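Local coordinates for short chain dehydrogenase (Salmonella typhi, PDB 3G1T), which probably acts as an NAD(P)-dependent oxidoreductase of the short-chain dehydrogenase family, although its substrate is not established, at residues Ala146-Thr152 with Ser189-Ile195. Sequence-based numbering, arbitrary orientation.
Sequences AGSLVFT and SLRVNCI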
loop_
_atom_site.group_PDB
_atom_site.type_symbol
_atom_site.label_atom_id
_atom_site.label_comp_id
_atom_site.label_asym_id
_atom_site.label_seq_id
_atom_site.Cartn_x
_atom_site.Cartn_y
_atom_site.Cartn_z
ATOM N N ALA A 146 18.541 16.303 -14.658
ATOM C CA ALA A 146 17.314 15.623 -15.024
ATOM C C ALA A 146 17.267 14.252 -14.293
ATOM O O ALA A 146 17.465 13.186 -14.888
ATOM C CB ALA A 146 17.244 15.464 -16.548
ATOM N N GLY A 147 16.972 14.298 -13.009
ATOM C CA GLY A 147 17.058 13.079 -12.141
ATOM C C GLY A 147 15.898 12.144 -12.476
ATOM O O GLY A 147 14.811 12.566 -12.912
ATOM N N SER A 148 16.122 10.835 -12.289
ATOM C CA SER A 148 15.021 9.840 -12.639
ATOM C C SER A 148 14.978 8.770 -11.507
ATOM O O SER A 148 15.993 8.138 -11.208
ATOM C CB SER A 148 15.298 9.161 -13.983
ATOM O OG SER A 148 14.274 8.187 -14.282
ATOM N N LEU A 149 13.835 8.666 -10.856
ATOM C CA LEU A 149 13.619 7.735 -9.700
ATOM C C LEU A 149 12.566 6.711 -10.234
ATOM O O LEU A 149 11.502 7.075 -10.802
ATOM C CB LEU A 149 13.032 8.553 -8.536
ATOM C CG LEU A 149 12.472 7.775 -7.314
ATOM C CD1 LEU A 149 13.631 7.022 -6.671
ATOM C CD2 LEU A 149 11.942 8.770 -6.335
ATOM N N VAL A 150 12.922 5.436 -10.138
ATOM C CA VAL A 150 12.110 4.412 -10.737
ATOM C C VAL A 150 11.799 3.402 -9.645
ATOM O O VAL A 150 12.725 2.953 -8.940
ATOM C CB VAL A 150 12.865 3.702 -11.920
ATOM C CG1 VAL A 150 11.979 2.481 -12.416
ATOM C CG2 VAL A 150 13.074 4.785 -13.078
ATOM N N PHE A 151 10.519 3.043 -9.521
ATOM C CA PHE A 151 10.094 1.943 -8.621
ATOM C C PHE A 151 9.712 0.723 -9.429
ATOM O O PHE A 151 9.352 0.811 -10.585
ATOM C CB PHE A 151 8.901 2.366 -7.749
ATOM C CG PHE A 151 9.209 3.507 -6.788
ATOM C CD1 PHE A 151 9.770 3.273 -5.530
ATOM C CD2 PHE A 151 8.960 4.849 -7.203
ATOM C CE1 PHE A 151 10.045 4.338 -4.582
ATOM C CE2 PHE A 151 9.248 5.913 -6.281
ATOM C CZ PHE A 151 9.770 5.703 -5.031
ATOM N N THR A 152 9.791 -0.456 -8.771
ATOM C CA THR A 152 9.336 -1.725 -9.404
ATOM C C THR A 152 7.911 -2.037 -8.972
ATOM O O THR A 152 7.593 -2.088 -7.786
ATOM C CB THR A 152 10.309 -2.856 -9.003
ATOM O OG1 THR A 152 11.620 -2.518 -9.429
ATOM C CG2 THR A 152 9.819 -4.169 -9.727
ATOM N N SER A 189 13.132 19.142 -11.529
ATOM C CA SER A 189 14.104 18.461 -12.406
ATOM C C SER A 189 14.057 16.932 -12.228
ATOM O O SER A 189 14.660 16.202 -13.030
ATOM C CB SER A 189 15.519 18.927 -12.076
ATOM O OG SER A 189 15.868 18.615 -10.730
ATOM N N LEU A 190 13.247 16.491 -11.269
ATOM C CA LEU A 190 13.123 15.033 -10.920
ATOM C C LEU A 190 11.853 14.442 -11.445
ATOM O O LEU A 190 10.759 14.866 -11.058
ATOM C CB LEU A 190 13.109 14.866 -9.387
ATOM C CG LEU A 190 13.069 13.432 -8.797
ATOM C CD1 LEU A 190 14.135 12.313 -9.350
ATOM C CD2 LEU A 190 13.099 13.593 -7.209
ATOM N N ARG A 191 11.978 13.384 -12.290
ATOM C CA ARG A 191 10.836 12.626 -12.706
ATOM C C ARG A 191 10.769 11.273 -11.989
ATOM O O ARG A 191 11.825 10.742 -11.499
ATOM C CB ARG A 191 10.837 12.421 -14.196
ATOM C CG ARG A 191 12.023 11.602 -14.701
ATOM C CD ARG A 191 12.077 11.674 -16.222
ATOM N NE ARG A 191 13.190 10.877 -16.847
ATOM C CZ ARG A 191 14.466 11.246 -16.883
ATOM N NH1 ARG A 191 15.393 10.452 -17.490
ATOM N NH2 ARG A 191 14.854 12.385 -16.332
ATOM N N VAL A 192 9.542 10.788 -11.836
ATOM C CA VAL A 192 9.362 9.574 -10.904
ATOM C C VAL A 192 8.383 8.664 -11.565
ATOM O O VAL A 192 7.275 9.099 -11.859
ATOM C CB VAL A 192 8.752 10.009 -9.524
ATOM C CG1 VAL A 192 8.741 8.843 -8.523
ATOM C CG2 VAL A 192 9.489 11.262 -8.981
ATOM N N ASN A 193 8.691 7.365 -11.693
ATOM C CA ASN A 193 7.777 6.508 -12.480
ATOM C C ASN A 193 7.922 5.085 -12.005
ATOM O O ASN A 193 8.818 4.838 -11.221
ATOM C CB ASN A 193 8.205 6.505 -13.938
ATOM C CG ASN A 193 7.947 7.836 -14.604
ATOM O OD1 ASN A 193 6.791 8.157 -14.917
ATOM N ND2 ASN A 193 9.024 8.622 -14.838
ATOM N N CYS A 194 6.978 4.236 -12.377
ATOM C CA CYS A 194 7.171 2.774 -12.109
ATOM C C CYS A 194 7.422 1.931 -13.345
ATOM O O CYS A 194 6.944 2.284 -14.454
ATOM C CB CYS A 194 5.894 2.224 -11.481
ATOM S SG CYS A 194 5.718 2.636 -9.692
ATOM N N ILE A 195 8.123 0.811 -13.147
ATOM C CA ILE A 195 8.245 -0.256 -14.192
ATOM C C ILE A 195 7.673 -1.600 -13.684
ATOM O O ILE A 195 8.008 -2.038 -12.554
ATOM C CB ILE A 195 9.731 -0.475 -14.609
ATOM C CG1 ILE A 195 10.257 0.718 -15.386
ATOM C CG2 ILE A 195 9.890 -1.794 -15.530
ATOM C CD1 ILE A 195 11.578 0.463 -16.135
HETATM O O HOH W 1 17.066 16.385 -10.656
HETATM O O HOH W 2 11.492 7.997 -13.514
#
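Arg191, Leu149 and Phe151 give up the most surface where strands 147-152 and 190-195 run side by side, parallel, towards one side of the Rossmann-type sheet, between strands 97-99 and 242-244. Together with helix 165-185 they form a beta-alpha-beta unit. In parallel register the odd-numbered residues of the first strand bond to the residues flanking their partners: Gly147 O accepts from Arg191 N and Leu149 N donates to Arg191 O (both 3.0 Å), Leu149 O accepts from Asn193 N, Phe151 N donates to Asn193 O, and Phe151 O accepts from Ile195 N at 2.8 Å.

The long side chain of Arg191 lies on the face of Ser148 and Val150 and bends back across the neighbouring strand. Its NH2 donates to Ala146 O at 3.1 Å, while Ser148 CB lies over the guanidinium, 3.7 Å from Arg191 CZ; a small residue leaves room for that group. Arg191 NE also bonds to Ser235 OG, giving the buried charge a second polar partner.

On the other face Leu149 and Phe151 supply apolar bulk beneath helices 116-142 and 165-185. Leu149 CD2 meets Val192 CG1 at 3.9 Å, and the edge of the Phe151 ring meets the same methyl, CE2 to CG1 at 3.7 Å. The slim Cys194 fits beside the base of the ring, SG 3.7 Å from Phe151 CB.

Both faces are therefore buried under helices but chemically unlike: this one is mainly apolar, whereas the other mixes Val150 and Ile195, under helix 224-231, with a charged group and a water joining Ser148 OG, Leu149 O and Asn193 ND2. Ser148 OG also bonds to Leu230 O, and Asn193 to Met241 N through OD1 and Lys238 O through ND2, so its polar atoms are matched by specific hydrogen bonds.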